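Local coordinates for protein pectate lyase (Paenibacillus sp. 0602, PDB 5GT5) that is a polysaccharide lyase family 1 enzyme that cleaves polygalacturonate, and probably methylated pectins, by endo-acting elimination, probably with calcium as cofactor, at residues A[58-63]-A[72-77]; A[285-290]-A[334-339]. The protein carries 1 engineered substitution. All coordinates share one frame; numbering follows the deposited sequence.

Contact 1 of 2, residues A[58-63]-A[72-77]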
loop_
_atom_site.group_PDB
_atom_site.type_symbol
_atom_site.label_atom_id
_atom_site.label_comp_id
_atom_site.label_asym_id
_atom_site.label_seq_id
_atom_site.Cartn_x
_atom_site.Cartn_y
_atom_site.Cartn_z
ATOM N N LEU A 58 18.025 -18.606 -17.031
ATOM C CA LEU A 58 18.808 -18.803 -15.815
ATOM C C LEU A 58 18.542 -20.151 -15.182
ATOM O O LEU A 58 17.372 -20.544 -14.944
ATOM C CB LEU A 58 18.536 -17.698 -14.788
ATOM C CG LEU A 58 18.899 -16.260 -15.186
ATOM C CD1 LEU A 58 18.493 -15.320 -14.076
ATOM C CD2 LEU A 58 20.405 -16.159 -15.456
ATOM N N ASN A 59 19.617 -20.887 -14.916
ATOM C CA ASN A 59 19.548 -22.188 -14.257
ATOM C C ASN A 59 20.001 -21.994 -12.837
ATOM O O ASN A 59 21.202 -21.844 -12.558
ATOM C CB ASN A 59 20.461 -23.154 -15.011
ATOM C CG ASN A 59 19.961 -23.395 -16.394
ATOM O OD1 ASN A 59 18.830 -23.815 -16.559
ATOM N ND2 ASN A 59 20.759 -23.055 -17.401
ATOM N N LEU A 60 19.030 -21.941 -11.928
ATOM C CA LEU A 60 19.259 -21.360 -10.611
ATOM C C LEU A 60 19.244 -22.369 -9.453
ATOM O O LEU A 60 19.090 -22.004 -8.289
ATOM C CB LEU A 60 18.242 -20.222 -10.369
ATOM C CG LEU A 60 18.276 -19.087 -11.384
ATOM C CD1 LEU A 60 17.170 -18.082 -11.082
ATOM C CD2 LEU A 60 19.657 -18.400 -11.375
ATOM N N GLY A 61 19.412 -23.652 -9.767
ATOM C CA GLY A 61 19.463 -24.652 -8.706
ATOM C C GLY A 61 20.671 -24.508 -7.798
ATOM O O GLY A 61 21.750 -24.098 -8.248
ATOM N N TRP A 62 20.496 -24.863 -6.530
ATOM C CA TRP A 62 21.524 -24.624 -5.508
ATOM C C TRP A 62 22.863 -25.294 -5.832
ATOM O O TRP A 62 23.909 -24.732 -5.513
ATOM C CB TRP A 62 21.001 -25.087 -4.159
ATOM C CG TRP A 62 21.878 -24.769 -3.018
ATOM C CD1 TRP A 62 22.651 -25.648 -2.325
ATOM C CD2 TRP A 62 22.066 -23.491 -2.413
ATOM N NE1 TRP A 62 23.304 -24.990 -1.303
ATOM C CE2 TRP A 62 22.961 -23.660 -1.348
ATOM C CE3 TRP A 62 21.560 -22.204 -2.670
ATOM C CZ2 TRP A 62 23.373 -22.596 -0.540
ATOM C CZ3 TRP A 62 21.958 -21.162 -1.866
ATOM C CH2 TRP A 62 22.855 -21.362 -0.810
ATOM N N ASN A 63 22.838 -26.465 -6.478
ATOM C CA ASN A 63 24.081 -27.163 -6.850
ATOM C C ASN A 63 24.711 -26.762 -8.179
ATOM O O ASN A 63 25.826 -27.199 -8.485
ATOM C CB ASN A 63 23.853 -28.683 -6.872
ATOM C CG ASN A 63 23.345 -29.207 -5.563
ATOM O OD1 ASN A 63 23.707 -28.703 -4.493
ATOM N ND2 ASN A 63 22.502 -30.238 -5.623
ATOM N N SER A 72 22.437 -15.205 0.679
ATOM C CA SER A 72 21.238 -14.366 0.570
ATOM C C SER A 72 21.431 -13.366 -0.551
ATOM O O SER A 72 22.488 -12.720 -0.646
ATOM C CB SER A 72 20.923 -13.631 1.874
ATOM O OG SER A 72 20.823 -14.545 2.941
ATOM N N PRO A 73 20.429 -13.214 -1.426
ATOM C CA PRO A 73 19.034 -13.691 -1.302
ATOM C C PRO A 73 18.759 -15.124 -1.740
ATOM O O PRO A 73 17.584 -15.489 -1.748
ATOM C CB PRO A 73 18.287 -12.755 -2.250
ATOM C CG PRO A 73 19.294 -12.511 -3.364
ATOM C CD PRO A 73 20.639 -12.412 -2.644
ATOM N N PHE A 74 19.767 -15.897 -2.138
ATOM C CA PHE A 74 19.587 -17.330 -2.432
ATOM C C PHE A 74 19.757 -18.182 -1.193
ATOM O O PHE A 74 20.636 -17.918 -0.364
ATOM C CB PHE A 74 20.652 -17.821 -3.411
ATOM C CG PHE A 74 20.421 -17.447 -4.856
ATOM C CD1 PHE A 74 20.561 -16.120 -5.287
ATOM C CD2 PHE A 74 20.168 -18.437 -5.812
ATOM C CE1 PHE A 74 20.388 -15.780 -6.633
ATOM C CE2 PHE A 74 19.992 -18.109 -7.168
ATOM C CZ PHE A 74 20.122 -16.792 -7.590
ATOM N N ALA A 75 18.948 -19.235 -1.091
ATOM C CA ALA A 75 19.142 -20.258 -0.076
ATOM C C ALA A 75 18.812 -21.596 -0.697
ATOM O O ALA A 75 18.091 -21.658 -1.695
ATOM C CB ALA A 75 18.245 -20.017 1.099
ATOM N N LYS A 76 19.322 -22.660 -0.105
ATOM C CA LYS A 76 18.949 -24.002 -0.554
ATOM C C LYS A 76 17.487 -24.264 -0.180
ATOM O O LYS A 76 17.071 -24.014 0.956
ATOM C CB LYS A 76 19.840 -25.063 0.106
ATOM C CG LYS A 76 19.638 -26.449 -0.485
ATOM C CD LYS A 76 20.445 -27.520 0.257
ATOM C CE LYS A 76 19.810 -27.824 1.621
ATOM N NZ LYS A 76 18.435 -28.452 1.574
ATOM N N HIS A 77 16.703 -24.734 -1.151
ATOM C CA HIS A 77 15.320 -25.131 -0.872
ATOM C C HIS A 77 15.274 -26.573 -0.353
ATOM O O HIS A 77 16.316 -27.232 -0.248
ATOM C CB HIS A 77 14.500 -25.028 -2.165
ATOM C CG HIS A 77 13.076 -24.599 -1.950
ATOM N ND1 HIS A 77 12.299 -25.038 -0.890
ATOM C CD2 HIS A 77 12.293 -23.756 -2.662
ATOM C CE1 HIS A 77 11.107 -24.485 -0.970
ATOM N NE2 HIS A 77 11.077 -23.699 -2.032
#
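The backbones of 58-63 and 72-77 come nearest at Trp-62 and Lys-76, whose CA atoms are 5.6 Å apart, and no hydrogen bond links the two segments. What joins them is mainly the indole of Trp-62. Its CG stands anti to the backbone N (chi1 -174°), on the side of strand 74-76, and the ring lies against that strand's backbone. CB of Lys-76 sits 3.5 Å from the centroid of the five-membered ring, over its face, a CH-pi contact. The backbone N of Lys-76 lies over the same system nearer its rim, 3.4 Å from Trp-62 CE3, while Phe-74 CB meets Trp-62 CZ3 at the ring edge, at 3.9 Å. Within the right-handed parallel beta-helix of this family, strand 74-76 is an antiparallel edge strand beside 92-97, whereas 58-59 pairs with 111-113, so the contact joins the loop after 58-59 to the border of a neighbouring sheet. An alanine in place of Trp-62 would probably leave the Lys-76 methylenes and adjoining backbone without this aromatic cover. Deeper in, Leu-60 CD2 touches the edge of the Phe-74 ring at CZ, 4.1 Å; helix 36-43 and Ile-94 pack on both side chains. The bent chain of Lys-76 carries NZ to His-77 O, 3.0 Å, and into a salt bridge with Asp-79.

Contact 2 of 2, residues A[285-290]-A[334-339]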
loop_
_atom_site.group_PDB
_atom_site.type_symbol
_atom_site.label_atom_id
_atom_site.label_comp_id
_atom_site.label_asym_id
_atom_site.label_seq_id
_atom_site.Cartn_x
_atom_site.Cartn_y
_atom_site.Cartn_z
ATOM N N ALA A 285 -11.252 -11.342 -4.447
ATOM C CA ALA A 285 -10.610 -11.735 -5.692
ATOM C C ALA A 285 -11.524 -11.474 -6.867
ATOM O O ALA A 285 -12.700 -11.846 -6.809
ATOM C CB ALA A 285 -10.238 -13.199 -5.672
ATOM N N HIS A 286 -10.981 -10.878 -7.926
ATOM C CA HIS A 286 -11.728 -10.566 -9.140
ATOM C C HIS A 286 -10.995 -11.163 -10.329
ATOM O O HIS A 286 -9.827 -10.811 -10.581
ATOM C CB HIS A 286 -11.853 -9.035 -9.263
ATOM C CG HIS A 286 -12.542 -8.568 -10.515
ATOM N ND1 HIS A 286 -12.153 -7.426 -11.182
ATOM C CD2 HIS A 286 -13.623 -9.046 -11.170
ATOM C CE1 HIS A 286 -12.936 -7.249 -12.234
ATOM N NE2 HIS A 286 -13.825 -8.218 -12.263
ATOM N N ALA A 287 -11.666 -12.063 -11.045
ATOM C CA ALA A 287 -11.154 -12.603 -12.297
ATOM C C ALA A 287 -12.071 -12.154 -13.427
ATOM O O ALA A 287 -13.292 -12.318 -13.368
ATOM C CB ALA A 287 -11.074 -14.103 -12.243
ATOM N N TYR A 288 -11.481 -11.550 -14.445
ATOM C CA TYR A 288 -12.237 -11.213 -15.645
ATOM C C TYR A 288 -11.483 -11.601 -16.893
ATOM O O TYR A 288 -10.255 -11.549 -16.943
ATOM C CB TYR A 288 -12.660 -9.737 -15.668
ATOM C CG TYR A 288 -11.576 -8.667 -15.857
ATOM C CD1 TYR A 288 -10.901 -8.125 -14.756
ATOM C CD2 TYR A 288 -11.271 -8.153 -17.137
ATOM C CE1 TYR A 288 -9.984 -7.097 -14.918
ATOM C CE2 TYR A 288 -10.327 -7.127 -17.306
ATOM C CZ TYR A 288 -9.677 -6.633 -16.193
ATOM O OH TYR A 288 -8.754 -5.624 -16.337
ATOM N N ASN A 289 -12.216 -12.025 -17.924
ATOM C CA ASN A 289 -11.592 -12.406 -19.192
ATOM C C ASN A 289 -10.463 -13.400 -18.975
ATOM O O ASN A 289 -9.374 -13.243 -19.532
ATOM C CB ASN A 289 -11.049 -11.182 -19.948
ATOM C CG ASN A 289 -12.146 -10.251 -20.499
ATOM O OD1 ASN A 289 -11.874 -9.068 -20.711
ATOM N ND2 ASN A 289 -13.347 -10.772 -20.761
ATOM N N ILE A 290 -10.727 -14.424 -18.161
ATOM C CA ILE A 290 -9.772 -15.540 -18.041
ATOM C C ILE A 290 -10.333 -16.773 -18.711
ATOM O O ILE A 290 -11.539 -16.830 -18.990
ATOM C CB ILE A 290 -9.347 -15.853 -16.567
ATOM C CG1 ILE A 290 -10.520 -16.376 -15.717
ATOM C CG2 ILE A 290 -8.691 -14.587 -15.937
ATOM C CD1 ILE A 290 -10.047 -17.061 -14.420
ATOM N N VAL A 334 -15.381 -13.746 -4.281
ATOM C CA VAL A 334 -14.796 -14.003 -5.607
ATOM C C VAL A 334 -15.820 -13.678 -6.675
ATOM O O VAL A 334 -16.947 -14.189 -6.617
ATOM C CB VAL A 334 -14.397 -15.489 -5.789
ATOM C CG1 VAL A 334 -13.910 -15.734 -7.225
ATOM C CG2 VAL A 334 -13.312 -15.917 -4.773
ATOM N N LEU A 335 -15.467 -12.811 -7.613
ATOM C CA LEU A 335 -16.283 -12.596 -8.799
ATOM C C LEU A 335 -15.478 -13.016 -10.014
ATOM O O LEU A 335 -14.342 -12.556 -10.206
ATOM C CB LEU A 335 -16.679 -11.125 -8.924
ATOM C CG LEU A 335 -17.368 -10.757 -10.244
ATOM C CD1 LEU A 335 -18.770 -11.370 -10.334
ATOM C CD2 LEU A 335 -17.396 -9.231 -10.466
ATOM N N VAL A 336 -16.052 -13.897 -10.825
ATOM C CA VAL A 336 -15.515 -14.259 -12.154
ATOM C C VAL A 336 -16.457 -13.721 -13.199
ATOM O O VAL A 336 -17.671 -13.945 -13.094
ATOM C CB VAL A 336 -15.410 -15.769 -12.318
ATOM C CG1 VAL A 336 -14.914 -16.105 -13.722
ATOM C CG2 VAL A 336 -14.481 -16.358 -11.238
ATOM N N GLU A 337 -15.950 -12.995 -14.189
ATOM C CA GLU A 337 -16.829 -12.505 -15.247
ATOM C C GLU A 337 -16.236 -12.575 -16.635
ATOM O O GLU A 337 -15.014 -12.486 -16.818
ATOM C CB GLU A 337 -17.374 -11.112 -14.957
ATOM C CG GLU A 337 -16.361 -10.045 -14.929
ATOM C CD GLU A 337 -16.898 -8.700 -14.411
ATOM O OE1 GLU A 337 -18.112 -8.387 -14.559
ATOM O OE2 GLU A 337 -16.094 -7.974 -13.802
ATOM N N LYS A 338 -17.115 -12.712 -17.622
ATOM C CA LYS A 338 -16.738 -12.631 -19.019
ATOM C C LYS A 338 -15.589 -13.576 -19.306
ATOM O O LYS A 338 -14.614 -13.225 -19.950
ATOM C CB LYS A 338 -16.391 -11.175 -19.383
ATOM C CG LYS A 338 -17.517 -10.168 -19.159
ATOM C CD LYS A 338 -18.532 -10.160 -20.299
ATOM C CE LYS A 338 -19.630 -9.115 -20.038
ATOM N NZ LYS A 338 -20.697 -9.191 -21.081
ATOM N N SER A 339 -15.709 -14.788 -18.790
ATOM C CA SER A 339 -14.645 -15.766 -18.932
ATOM C C SER A 339 -15.111 -16.975 -19.740
ATOM O O SER A 339 -16.273 -17.024 -20.174
ATOM C CB SER A 339 -14.144 -16.154 -17.549
ATOM O OG SER A 339 -13.495 -15.022 -16.953
#
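His-286 lays the CD2 corner of its imidazole against the tip of Leu-335, CD2 to CD2 3.8 Å, and points its NE2 N-H at the carboxylate of Glu-337. That bond, NE2 to OE2, is 2.8 Å long; the N-H meets OE2 on its anti side, and OE2 lies close to the plane of the imidazole, with ring and carboxylate turned 67° apart. Glu-337 takes chi1 of 66°, its CG between the backbone N and the carbonyl carbon, where CG rests 3.8 Å from Tyr-288 CB. Around this layer Tyr-409 bonds ND1 of His-286 and Tyr-411 bonds OE2 of Glu-337.

Beneath lies a regular parallel pair, the strand axes 4.7 Å apart and inclined by 6°. Backbone bonds join Leu-335 N to Ala-285 O, Ala-287 N to Leu-335 O, Glu-337 N to Ala-287 O and Asn-289 N to Glu-337 O. These are neighbouring coils of the right-handed parallel beta-helix. On the other face Ala-285 and Ala-287 pack beside Val-334 and Val-336, and the two valines also meet Ser-328 and Ala-326 of strand 324-329.

Past the strands both coils bend sharply, with Asn-289 and Lys-338 in left-handed conformation, as at the T2 turn of pectate lyases. Asn-289 ND2 donates in plane to a lone pair of Lys-338 O at 2.9 Å, while its OD1 takes the backbone N-H of Asp-414. Ser-339 OG plays both roles: it accepts from Ile-290 N at 3.1 Å and donates to Glu-337 O at 3.0 Å, approaching from above that carbonyl's plane. Glu-337 O thus receives two donors.

Because the buried carboxylate oxygen OE2 meets both the imidazole N-H and a tyrosine hydroxyl, its negative charge is probably well stabilised, and it in turn would tend to keep the proton of His-286 on NE2 and the ring fixed in rotation.

Overall arrangement
Contacts 1 and 2 stand on opposite sides of the chain's centre, their own centres 35 Å apart and their nearest atoms about 24 Å apart. They follow one another along the chain, 58-77 closing before 285-339 opens, and so mark an early and a late level of one beta-helix. Contact 2 repeats one coil on the next; contact 1 instead ties a loop to a strand bordering the five-stranded sheet, whose far edge strand, 177-180, carries the probable calcium ligand Asp-178. Contact 1 lies away from the probable calcium and catalytic sites, whereas the Val-334 side chain of contact 2 is about 10 Å from that of Arg-276, the probable catalytic residue.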